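Local coordinates for 2-oxo-1,2-dihydroquinoline 8-monooxygenase, oxygenase component (Pseudomonas putida, PDB 1Z01), which hydroxylates 2-oxo-1,2-dihydroquinoline at carbon 8, as the oxygenase component of a Rieske-type monooxygenase system that carries a [2Fe-2S] cluster and a mononuclear iron, at the Fe2/s2 (inorganic) cluster site and the interface of chains A and B. Coordinates in Å, arbitrary orientation; residue numbers count along the deposited sequence, not the author numbering. Chains: chain A/B, 2-oxo-1,2-dihydroquinoline 8-monooxygenase, oxygenase component.

Contact 1: the Fe2/s2 (inorganic) cluster site. Residues chain A 84, 86-87, 89, 105, 108-110. With FES (Fe2/s2 (inorganic) cluster), chain C.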
loop_
_atom_site.group_PDB
_atom_site.type_symbol
_atom_site.label_atom_id
_atom_site.label_comp_id
_atom_site.label_asym_id
_atom_site.label_seq_id
_atom_site.Cartn_x
_atom_site.Cartn_y
_atom_site.Cartn_z
ATOM N N CYS A 84 -14.509 -14.304 16.013
ATOM C CA CYS A 84 -15.019 -14.486 17.358
ATOM C C CYS A 84 -15.929 -13.299 17.619
ATOM O O CYS A 84 -15.559 -12.154 17.352
ATOM C CB CYS A 84 -13.873 -14.491 18.365
ATOM S SG CYS A 84 -14.473 -14.575 20.051
ATOM N N HIS A 86 -16.663 -12.048 20.376
ATOM C CA HIS A 86 -16.246 -11.252 21.534
ATOM C C HIS A 86 -15.541 -9.994 21.046
ATOM O O HIS A 86 -16.095 -8.888 21.106
ATOM C CB HIS A 86 -15.276 -12.019 22.442
ATOM C CG HIS A 86 -14.822 -11.233 23.637
ATOM N ND1 HIS A 86 -13.549 -11.330 24.156
ATOM C CD2 HIS A 86 -15.487 -10.364 24.438
ATOM C CE1 HIS A 86 -13.446 -10.560 25.225
ATOM N NE2 HIS A 86 -14.609 -9.962 25.419
ATOM N N ARG A 87 -14.310 -10.167 20.568
ATOM C CA ARG A 87 -13.527 -9.041 20.083
ATOM C C ARG A 87 -12.951 -9.202 18.673
ATOM O O ARG A 87 -11.901 -8.649 18.339
ATOM C CB ARG A 87 -12.451 -8.685 21.117
ATOM C CG ARG A 87 -13.092 -8.214 22.429
ATOM C CD ARG A 87 -12.126 -7.535 23.374
ATOM N NE ARG A 87 -11.675 -6.243 22.867
ATOM C CZ ARG A 87 -10.973 -5.365 23.579
ATOM N NH1 ARG A 87 -10.604 -4.219 23.030
ATOM N NH2 ARG A 87 -10.652 -5.619 24.840
ATOM N N VAL A 89 -11.365 -11.586 16.652
ATOM C CA VAL A 89 -10.149 -12.175 16.108
ATOM C C VAL A 89 -10.549 -13.366 15.249
ATOM O O VAL A 89 -11.673 -13.852 15.340
ATOM C CB VAL A 89 -9.185 -12.654 17.222
ATOM C CG1 VAL A 89 -8.876 -11.510 18.168
ATOM C CG2 VAL A 89 -9.773 -13.841 17.961
ATOM N N CYS A 105 -12.070 -19.835 20.825
ATOM C CA CYS A 105 -11.240 -18.707 20.446
ATOM C C CYS A 105 -10.042 -18.802 21.376
ATOM O O CYS A 105 -10.194 -18.850 22.598
ATOM C CB CYS A 105 -11.984 -17.393 20.672
ATOM S SG CYS A 105 -11.010 -15.937 20.301
ATOM N N HIS A 108 -9.713 -15.356 24.472
ATOM C CA HIS A 108 -10.384 -15.305 25.770
ATOM C C HIS A 108 -11.279 -16.509 26.027
ATOM O O HIS A 108 -12.054 -16.521 26.983
ATOM C CB HIS A 108 -11.202 -14.021 25.928
ATOM C CG HIS A 108 -10.419 -12.770 25.675
ATOM N ND1 HIS A 108 -10.417 -12.122 24.457
ATOM C CD2 HIS A 108 -9.600 -12.053 26.482
ATOM C CE1 HIS A 108 -9.633 -11.060 24.524
ATOM N NE2 HIS A 108 -9.126 -10.995 25.742
ATOM N N GLY A 109 -11.192 -17.514 25.164
ATOM C CA GLY A 109 -11.970 -18.718 25.388
ATOM C C GLY A 109 -13.416 -18.842 24.951
ATOM O O GLY A 109 -14.058 -19.824 25.319
ATOM N N PHE A 110 -13.955 -17.878 24.207
ATOM C CA PHE A 110 -15.336 -18.023 23.745
ATOM C C PHE A 110 -15.357 -19.326 22.948
ATOM O O PHE A 110 -14.504 -19.553 22.096
ATOM C CB PHE A 110 -15.745 -16.843 22.860
ATOM C CG PHE A 110 -16.286 -15.664 23.629
ATOM C CD1 PHE A 110 -15.634 -15.190 24.764
ATOM C CD2 PHE A 110 -17.445 -15.018 23.208
ATOM C CE1 PHE A 110 -16.132 -14.088 25.466
ATOM C CE2 PHE A 110 -17.948 -13.916 23.902
ATOM C CZ PHE A 110 -17.288 -13.451 25.035
HETATM FE FE1 FES C . -12.123 -12.621 23.164
HETATM FE FE2 FES C . -12.382 -14.241 21.116
HETATM S S1 FES C . -12.751 -14.754 23.209
HETATM S S2 FES C . -11.734 -12.162 20.996
#
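The classic Rieske motif, CXH followed by CXXH, builds a closed chamber around the [2Fe-2S] cluster, whose whole surface is buried, so no edge is left open to solvent. The cysteine end is formed by A:Cys84 and A:Cys105, each with SG anti to the backbone N; A:Cys105 SG lies 2.3 Å from FE2, and the two thiolates subtend 105° there. At the other end A:His86 and A:His108 bind FE1 through ND1, A:His108 ND1 at 2.2 Å. The bridging sulfides S1 and S2 complete the near-tetrahedral set seen at each iron. A:Phe110 is the lid, its CD1 3.3 Å from S1 and its own face against A:His86 CB. A:Val89 lies in the floor, on the opposite face of the cluster, CG2 reaching S2 from the FE2 side at 4.0 Å. A:Arg87 CB walls the S2 edge at 3.6 Å. The A:His86 imidazole is sandwiched between A:Arg87 CG, over its centre, and A:Phe110 CE1, toward the rim, which should fix its rotation. The A:His108 ring has S1 in plane at its edge and A:His86 CE1 over one face, toward the rim. A:His86 N donates to A:Cys84 SG (3.4 Å, 160° at H), which would be expected to temper the thiolate charge. The cluster stores an electron for delivery to the mononuclear iron.

Contact 2: the interface of chains A and B. Residues chain A 83, 87-88, 413-415, 418; chain B 371, 374-375, 378, 380.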
loop_
_atom_site.group_PDB
_atom_site.type_symbol
_atom_site.label_atom_id
_atom_site.label_comp_id
_atom_site.label_asym_id
_atom_site.label_seq_id
_atom_site.Cartn_x
_atom_site.Cartn_y
_atom_site.Cartn_z
ATOM N N GLN A 83 -14.650 -15.397 12.881
ATOM C CA GLN A 83 -14.662 -14.142 13.614
ATOM C C GLN A 83 -15.314 -14.373 14.962
ATOM O O GLN A 83 -16.522 -14.617 15.052
ATOM C CB GLN A 83 -15.452 -13.074 12.858
ATOM C CG GLN A 83 -15.505 -11.720 13.575
ATOM C CD GLN A 83 -16.528 -10.777 12.979
ATOM O OE1 GLN A 83 -17.726 -11.057 13.000
ATOM N NE2 GLN A 83 -16.066 -9.657 12.442
ATOM N N ARG A 87 -14.310 -10.167 20.568
ATOM C CA ARG A 87 -13.527 -9.041 20.083
ATOM C C ARG A 87 -12.951 -9.202 18.673
ATOM O O ARG A 87 -11.901 -8.649 18.339
ATOM C CB ARG A 87 -12.451 -8.685 21.117
ATOM C CG ARG A 87 -13.092 -8.214 22.429
ATOM C CD ARG A 87 -12.126 -7.535 23.374
ATOM N NE ARG A 87 -11.675 -6.243 22.867
ATOM C CZ ARG A 87 -10.973 -5.365 23.579
ATOM N NH1 ARG A 87 -10.604 -4.219 23.030
ATOM N NH2 ARG A 87 -10.652 -5.619 24.840
ATOM N N GLY A 88 -13.676 -9.970 17.862
ATOM C CA GLY A 88 -13.360 -10.171 16.455
ATOM C C GLY A 88 -12.077 -10.754 15.897
ATOM O O GLY A 88 -11.727 -10.439 14.754
ATOM N N ARG A 413 -16.610 -5.450 6.667
ATOM C CA ARG A 413 -16.483 -4.443 7.718
ATOM C C ARG A 413 -15.903 -5.105 8.953
ATOM O O ARG A 413 -16.429 -6.111 9.424
ATOM C CB ARG A 413 -17.844 -3.845 8.085
ATOM C CG ARG A 413 -18.604 -3.185 6.942
ATOM C CD ARG A 413 -17.827 -2.041 6.299
ATOM N NE ARG A 413 -18.584 -1.414 5.212
ATOM C CZ ARG A 413 -18.056 -0.594 4.307
ATOM N NH1 ARG A 413 -18.815 -0.068 3.351
ATOM N NH2 ARG A 413 -16.763 -0.305 4.352
ATOM N N GLY A 414 -14.816 -4.545 9.471
ATOM C CA GLY A 414 -14.206 -5.103 10.665
ATOM C C GLY A 414 -13.585 -6.465 10.455
ATOM O O GLY A 414 -13.458 -7.251 11.397
ATOM N N VAL A 415 -13.207 -6.747 9.210
ATOM C CA VAL A 415 -12.573 -8.011 8.848
ATOM C C VAL A 415 -11.400 -7.708 7.932
ATOM O O VAL A 415 -11.289 -6.587 7.422
ATOM C CB VAL A 415 -13.561 -8.959 8.113
ATOM C CG1 VAL A 415 -14.748 -9.260 9.011
ATOM C CG2 VAL A 415 -14.029 -8.339 6.811
ATOM N N ALA A 418 -11.328 -5.254 4.727
ATOM C CA ALA A 418 -12.248 -4.129 4.848
ATOM C C ALA A 418 -11.521 -2.839 4.530
ATOM O O ALA A 418 -12.094 -1.929 3.953
ATOM C CB ALA A 418 -12.809 -4.059 6.255
ATOM N N ALA B 371 -4.011 -9.534 16.004
ATOM C CA ALA B 371 -5.188 -10.243 15.508
ATOM C C ALA B 371 -6.518 -9.541 15.746
ATOM O O ALA B 371 -7.526 -9.855 15.115
ATOM C CB ALA B 371 -5.228 -11.651 16.106
ATOM N N ASN B 374 -7.948 -5.567 13.008
ATOM C CA ASN B 374 -8.872 -5.458 11.867
ATOM C C ASN B 374 -10.316 -5.189 12.264
ATOM O O ASN B 374 -11.032 -4.480 11.560
ATOM C CB ASN B 374 -8.827 -6.725 10.999
ATOM C CG ASN B 374 -7.642 -6.748 10.042
ATOM O OD1 ASN B 374 -7.332 -7.784 9.449
ATOM N ND2 ASN B 374 -6.980 -5.607 9.884
ATOM N N PHE B 375 -10.741 -5.741 13.395
ATOM C CA PHE B 375 -12.116 -5.576 13.860
ATOM C C PHE B 375 -12.425 -4.138 14.246
ATOM O O PHE B 375 -13.550 -3.670 14.095
ATOM C CB PHE B 375 -12.346 -6.497 15.064
ATOM C CG PHE B 375 -13.777 -6.578 15.523
ATOM C CD1 PHE B 375 -14.800 -6.855 14.627
ATOM C CD2 PHE B 375 -14.089 -6.472 16.881
ATOM C CE1 PHE B 375 -16.110 -7.035 15.074
ATOM C CE2 PHE B 375 -15.389 -6.651 17.334
ATOM C CZ PHE B 375 -16.401 -6.935 16.433
ATOM N N ASP B 378 -11.682 0.230 11.209
ATOM C CA ASP B 378 -12.675 1.023 10.492
ATOM C C ASP B 378 -13.834 1.422 11.387
ATOM O O ASP B 378 -14.846 1.926 10.907
ATOM C CB ASP B 378 -13.189 0.285 9.251
ATOM C CG ASP B 378 -13.982 -0.945 9.594
ATOM O OD1 ASP B 378 -14.320 -1.699 8.663
ATOM O OD2 ASP B 378 -14.269 -1.160 10.789
ATOM N N THR B 380 -15.822 -0.559 13.311
ATOM C CA THR B 380 -16.780 -1.625 13.601
ATOM C C THR B 380 -16.759 -2.165 15.037
ATOM O O THR B 380 -17.785 -2.193 15.715
ATOM C CB THR B 380 -16.564 -2.797 12.634
ATOM O OG1 THR B 380 -16.688 -2.322 11.287
ATOM C CG2 THR B 380 -17.578 -3.908 12.886
HETATM O O HOH W 1 -9.575 -8.928 13.566
HETATM O O HOH W 2 -14.897 -0.705 6.154
#
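B:Phe375, near the end of helix 339-377, packs against chain A in this homotrimeric Rieske oxygenase, together with the turn after it and the start of helix 380-384. Two stretches of chain A take part: the cluster loop (A:Gln83, A:Arg87, A:Gly88) and the later segment A:Arg413 to A:Ala418. Aromatic packing centres on B:Phe375, whose CG stands anti to the backbone N (chi1 -172°) and carries the ring into a pocket of main chain. A:Gly88 CA sits over one face, 3.9 Å from the ring centroid, in a CH-pi contact offset toward the rim. Carbonyls gather around the ring: A:Arg87 O approaches CD2 of B:Phe375 at 3.4 Å, and A:Gly414 O lies in plane at the edge beside CD1. The A:Gln83 side chain crosses that of B:Phe375 at about a right angle, its amide NE2 3.7 Å from B:Phe375 CE1, the planes 68° apart.

The direct polar contact joins A:Gly414 N to the carboxylate OD1 of B:Asp378 (3.0 Å, 153° at H), on the syn lone pair. The other oxygen, OD2, is held from above the carboxylate plane by B:Thr380, whose hydroxyl OG1 donates to it at 2.7 Å and whose backbone N donates as well; this pair of bonds is likely to fix the carboxylate's rotation.

Water extends the network. One molecule joins A:Gly88 O to B:Ala371 O. Another lies 2.6 Å from A:Arg413 NH2, at the guanidinium edge, and 2.8 Å from B:Asp378 OD1, linking opposite charges that do not touch.

Contact 3: the interface of chains A and B. Residues chain A 111, 120-121, 123, 126; chain B 274, 276-277, 279-280.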
loop_
_atom_site.group_PDB
_atom_site.type_symbol
_atom_site.label_atom_id
_atom_site.label_comp_id
_atom_site.label_asym_id
_atom_site.label_seq_id
_atom_site.Cartn_x
_atom_site.Cartn_y
_atom_site.Cartn_z
ATOM N N THR A 111 -16.327 -20.185 23.234
ATOM C CA THR A 111 -16.417 -21.486 22.581
ATOM C C THR A 111 -17.738 -21.664 21.831
ATOM O O THR A 111 -18.811 -21.417 22.382
ATOM C CB THR A 111 -16.244 -22.590 23.645
ATOM O OG1 THR A 111 -14.985 -22.398 24.301
ATOM C CG2 THR A 111 -16.290 -23.978 23.024
ATOM N N VAL A 120 -21.617 -21.846 23.285
ATOM C CA VAL A 120 -21.949 -22.811 24.335
ATOM C C VAL A 120 -21.294 -22.560 25.689
ATOM O O VAL A 120 -21.781 -23.045 26.708
ATOM C CB VAL A 120 -21.624 -24.248 23.892
ATOM C CG1 VAL A 120 -22.397 -24.582 22.614
ATOM C CG2 VAL A 120 -20.138 -24.398 23.678
ATOM N N THR A 121 -20.195 -21.809 25.699
ATOM C CA THR A 121 -19.503 -21.475 26.945
ATOM C C THR A 121 -18.277 -20.589 26.717
ATOM O O THR A 121 -17.909 -20.270 25.582
ATOM C CB THR A 121 -19.040 -22.742 27.700
ATOM O OG1 THR A 121 -18.624 -22.392 29.031
ATOM C CG2 THR A 121 -17.864 -23.378 26.979
ATOM N N VAL A 123 -14.454 -20.639 28.248
ATOM C CA VAL A 123 -13.529 -21.402 29.059
ATOM C C VAL A 123 -13.423 -20.976 30.519
ATOM O O VAL A 123 -13.780 -21.743 31.413
ATOM C CB VAL A 123 -12.128 -21.411 28.422
ATOM C CG1 VAL A 123 -11.196 -22.326 29.214
ATOM C CG2 VAL A 123 -12.230 -21.882 26.969
ATOM N N PRO A 126 -17.622 -19.691 32.583
ATOM C CA PRO A 126 -18.741 -20.589 32.278
ATOM C C PRO A 126 -20.152 -20.160 32.663
ATOM O O PRO A 126 -21.131 -20.728 32.162
ATOM C CB PRO A 126 -18.333 -21.882 32.972
ATOM C CG PRO A 126 -17.633 -21.379 34.188
ATOM C CD PRO A 126 -16.760 -20.282 33.627
ATOM N N VAL B 274 -10.365 -19.156 37.861
ATOM C CA VAL B 274 -11.277 -20.185 37.362
ATOM C C VAL B 274 -10.531 -21.484 37.152
ATOM O O VAL B 274 -9.426 -21.486 36.612
ATOM C CB VAL B 274 -11.920 -19.774 36.038
ATOM C CG1 VAL B 274 -12.901 -20.858 35.591
ATOM C CG2 VAL B 274 -12.621 -18.443 36.186
ATOM N N GLU B 276 -12.553 -24.655 36.318
ATOM C CA GLU B 276 -13.299 -25.575 35.487
ATOM C C GLU B 276 -14.372 -25.020 34.556
ATOM O O GLU B 276 -14.848 -23.884 34.705
ATOM C CB GLU B 276 -13.932 -26.660 36.374
ATOM C CG GLU B 276 -14.709 -26.080 37.536
ATOM C CD GLU B 276 -15.041 -27.116 38.571
ATOM O OE1 GLU B 276 -15.485 -26.737 39.669
ATOM O OE2 GLU B 276 -14.883 -28.324 38.296
ATOM N N ASN B 277 -14.771 -25.876 33.613
ATOM C CA ASN B 277 -15.807 -25.577 32.628
ATOM C C ASN B 277 -16.554 -26.899 32.396
ATOM O O ASN B 277 -16.028 -27.811 31.754
ATOM C CB ASN B 277 -15.174 -25.109 31.324
ATOM C CG ASN B 277 -16.197 -24.536 30.369
ATOM O OD1 ASN B 277 -16.589 -23.371 30.478
ATOM N ND2 ASN B 277 -16.663 -25.361 29.448
ATOM N N GLU B 279 -19.234 -27.469 30.586
ATOM C CA GLU B 279 -19.641 -27.690 29.218
ATOM C C GLU B 279 -18.453 -28.518 28.704
ATOM O O GLU B 279 -18.364 -29.737 28.988
ATOM C CB GLU B 279 -19.805 -26.344 28.476
ATOM C CG GLU B 279 -20.515 -26.409 27.110
ATOM C CD GLU B 279 -21.897 -27.080 27.131
ATOM O OE1 GLU B 279 -22.760 -26.705 27.958
ATOM O OE2 GLU B 279 -22.114 -27.986 26.293
ATOM N N LEU B 280 -17.521 -27.862 28.009
ATOM C CA LEU B 280 -16.357 -28.565 27.457
ATOM C C LEU B 280 -15.876 -29.755 28.295
ATOM O O LEU B 280 -15.492 -30.791 27.748
ATOM C CB LEU B 280 -15.196 -27.597 27.252
ATOM C CG LEU B 280 -15.357 -26.679 26.048
ATOM C CD1 LEU B 280 -16.721 -26.020 26.049
ATOM C CD2 LEU B 280 -14.261 -25.655 26.097
#
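Hydrogen bonding across this part of the subunit interface is carried by two side chains meeting tip to tip. A:Thr121 holds OG1 anti to its backbone N (chi1 -168°), and this hydroxyl donates to the amide OD1 of B:Asn277 at 2.7 Å. The donor lies in the carbonyl plane, on a lone pair, with an angle of 123° at the oxygen. Around this bond the packing is close: A:Pro126 CB comes to 3.4 Å from B:Asn277 OD1, and B:Asn277 CB rests 3.6 Å from A:Val123 O. An alanine at B:Asn277 would remove the acceptor and would probably leave the A:Thr121 hydroxyl without this partner and the packing against A:Pro126 looser.

Apolar contacts flank the pair. B:Leu280 reaches A:Thr111 tip to tip, CD1 to CG2 at 3.7 Å, and crosses A:Thr121 obliquely. B:Glu279, bent at chi2 (54°), uses its aliphatic part rather than its carboxylate: CG lies 4.0 Å from A:Val120 CG2, and CB packs on A:Thr121 CB at 3.8 Å. The side chain crosses A:Val120 at about a right angle.

In the fold, strands 110-113 and 119-122 of chain A's Rieske region, with the loop that follows, abut strand 276-277 and the next turn of chain B's catalytic region.

Contact 4: the interface of chains A and B. Residues chain A 85, 129-130, 133-134; chain B 17, 19-20, 386.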
loop_
_atom_site.group_PDB
_atom_site.type_symbol
_atom_site.label_atom_id
_atom_site.label_comp_id
_atom_site.label_asym_id
_atom_site.label_seq_id
_atom_site.Cartn_x
_atom_site.Cartn_y
_atom_site.Cartn_z
ATOM N N LEU A 85 -17.122 -13.561 18.132
ATOM C CA LEU A 85 -18.054 -12.479 18.399
ATOM C C LEU A 85 -17.666 -11.627 19.607
ATOM O O LEU A 85 -18.266 -10.584 19.834
ATOM C CB LEU A 85 -19.483 -13.030 18.552
ATOM C CG LEU A 85 -19.820 -14.042 19.650
ATOM C CD1 LEU A 85 -19.974 -13.316 20.989
ATOM C CD2 LEU A 85 -21.118 -14.768 19.297
ATOM N N LYS A 129 -23.662 -14.358 31.600
ATOM C CA LYS A 129 -25.014 -14.233 31.068
ATOM C C LYS A 129 -25.093 -14.212 29.537
ATOM O O LYS A 129 -26.161 -14.441 28.971
ATOM C CB LYS A 129 -25.679 -12.971 31.625
ATOM C CG LYS A 129 -25.062 -11.676 31.138
ATOM C CD LYS A 129 -26.061 -10.532 31.229
ATOM C CE LYS A 129 -26.089 -9.884 32.604
ATOM N NZ LYS A 129 -25.077 -8.802 32.749
ATOM N N LEU A 130 -23.976 -13.948 28.864
ATOM C CA LEU A 130 -23.980 -13.892 27.402
ATOM C C LEU A 130 -24.085 -15.274 26.771
ATOM O O LEU A 130 -24.611 -15.434 25.670
ATOM C CB LEU A 130 -22.705 -13.210 26.890
ATOM C CG LEU A 130 -22.675 -12.955 25.379
ATOM C CD1 LEU A 130 -23.668 -11.857 25.048
ATOM C CD2 LEU A 130 -21.276 -12.565 24.932
ATOM N N THR A 133 -26.917 -16.941 24.390
ATOM C CA THR A 133 -27.786 -15.887 23.861
ATOM C C THR A 133 -27.374 -15.424 22.462
ATOM O O THR A 133 -28.002 -14.540 21.886
ATOM C CB THR A 133 -27.792 -14.650 24.776
ATOM O OG1 THR A 133 -26.566 -13.931 24.617
ATOM C CG2 THR A 133 -27.926 -15.063 26.230
ATOM N N THR A 134 -26.305 -16.002 21.928
ATOM C CA THR A 134 -25.841 -15.640 20.596
ATOM C C THR A 134 -24.872 -16.697 20.089
ATOM O O THR A 134 -24.641 -17.707 20.759
ATOM C CB THR A 134 -25.156 -14.244 20.593
ATOM O OG1 THR A 134 -24.776 -13.897 19.258
ATOM C CG2 THR A 134 -23.921 -14.234 21.479
ATOM N N SER B 17 -25.950 -9.292 21.089
ATOM C CA SER B 17 -26.794 -9.598 22.243
ATOM C C SER B 17 -26.938 -8.463 23.257
ATOM O O SER B 17 -26.008 -7.681 23.473
ATOM C CB SER B 17 -26.258 -10.849 22.948
ATOM O OG SER B 17 -27.008 -11.158 24.112
ATOM N N ALA B 19 -27.195 -8.940 26.254
ATOM C CA ALA B 19 -26.555 -9.417 27.473
ATOM C C ALA B 19 -25.092 -8.984 27.585
ATOM O O ALA B 19 -24.427 -9.298 28.578
ATOM C CB ALA B 19 -26.662 -10.936 27.555
ATOM N N ARG B 20 -24.600 -8.263 26.575
ATOM C CA ARG B 20 -23.220 -7.791 26.577
ATOM C C ARG B 20 -23.083 -6.615 27.554
ATOM O O ARG B 20 -24.022 -5.830 27.741
ATOM C CB ARG B 20 -22.782 -7.376 25.161
ATOM C CG ARG B 20 -23.401 -6.093 24.641
ATOM C CD ARG B 20 -22.915 -5.731 23.246
ATOM N NE ARG B 20 -23.569 -4.518 22.758
ATOM C CZ ARG B 20 -23.150 -3.820 21.706
ATOM N NH1 ARG B 20 -22.074 -4.223 21.040
ATOM N NH2 ARG B 20 -23.803 -2.727 21.321
ATOM N N GLN B 386 -18.759 -7.484 21.699
ATOM C CA GLN B 386 -19.712 -7.932 22.707
ATOM C C GLN B 386 -18.935 -8.323 23.944
ATOM O O GLN B 386 -18.540 -9.472 24.103
ATOM C CB GLN B 386 -20.528 -9.114 22.191
ATOM C CG GLN B 386 -21.374 -8.745 20.983
ATOM C CD GLN B 386 -22.296 -9.864 20.549
ATOM O OE1 GLN B 386 -23.160 -10.304 21.311
ATOM N NE2 GLN B 386 -22.121 -10.331 19.318
HETATM O O HOH W 3 -19.794 -8.919 17.918
#
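This is a head-to-tail, mixed polar and apolar interface between copies of one protein, in which the Rieske region of chain A is tied to an N-terminal stretch and a catalytic-region loop of chain B, as suits a homotrimeric ring hydroxylase. A short hydroxyl chain crosses it. A:Thr133 OG1 donates to the backbone carbonyl O of A:Leu130 at 2.7 Å, in the carbonyl plane on a lone pair, and shares a 2.9 Å hydrogen bond of undecided direction with B:Ser17 OG. That serine oxygen, anti to its backbone N (chi1 177°), also accepts from B:Ala19 N, which is likely to order the turn. A:Leu130 CD1 presses on B:Ser17 CB at a snug 3.5 Å, while the bent aliphatic chain of A:Lys129 lies over B:Ala19, A:Lys129 CD coming to 3.7 Å from B:Ala19 CB.

Within chain B, B:Gln386 OE1 accepts from B:Ser17 N at 3.0 Å, nearly straight (173° at H) but with the donor 60° above the carbonyl plane, and so supports the residue that meets A:Thr133. B:Gln386 NE2 reaches A:Leu85 O through water. The two side chains cross obliquely, and B:Gln386 CB lies 3.6 Å from A:Leu85 O. An alanine at B:Gln386 would remove the amide and would probably loosen the B:Ser17 segment and break the water link to A:Leu85.

Contact 1 lies about 12 Å from contacts 2 and 4 and 13 Å from contact 3, measured between the centres of their C-alpha atoms, so the cluster lies close to three patches of the same interface. A:Arg87 belongs to both contact 1 and contact 2, and A:Leu85 of contact 4 falls between the ligands A:Cys84 and A:His86. Strand 110-113 likewise joins contact 1 to contact 3. Contacts 2 and 3 are the farthest apart, about 25 Å, with contact 4 at 18 and 15 Å from them. Trimer assembly thus probably fixes the cluster's position toward the neighbouring catalytic region, and redox changes at the cluster could be felt across the interface.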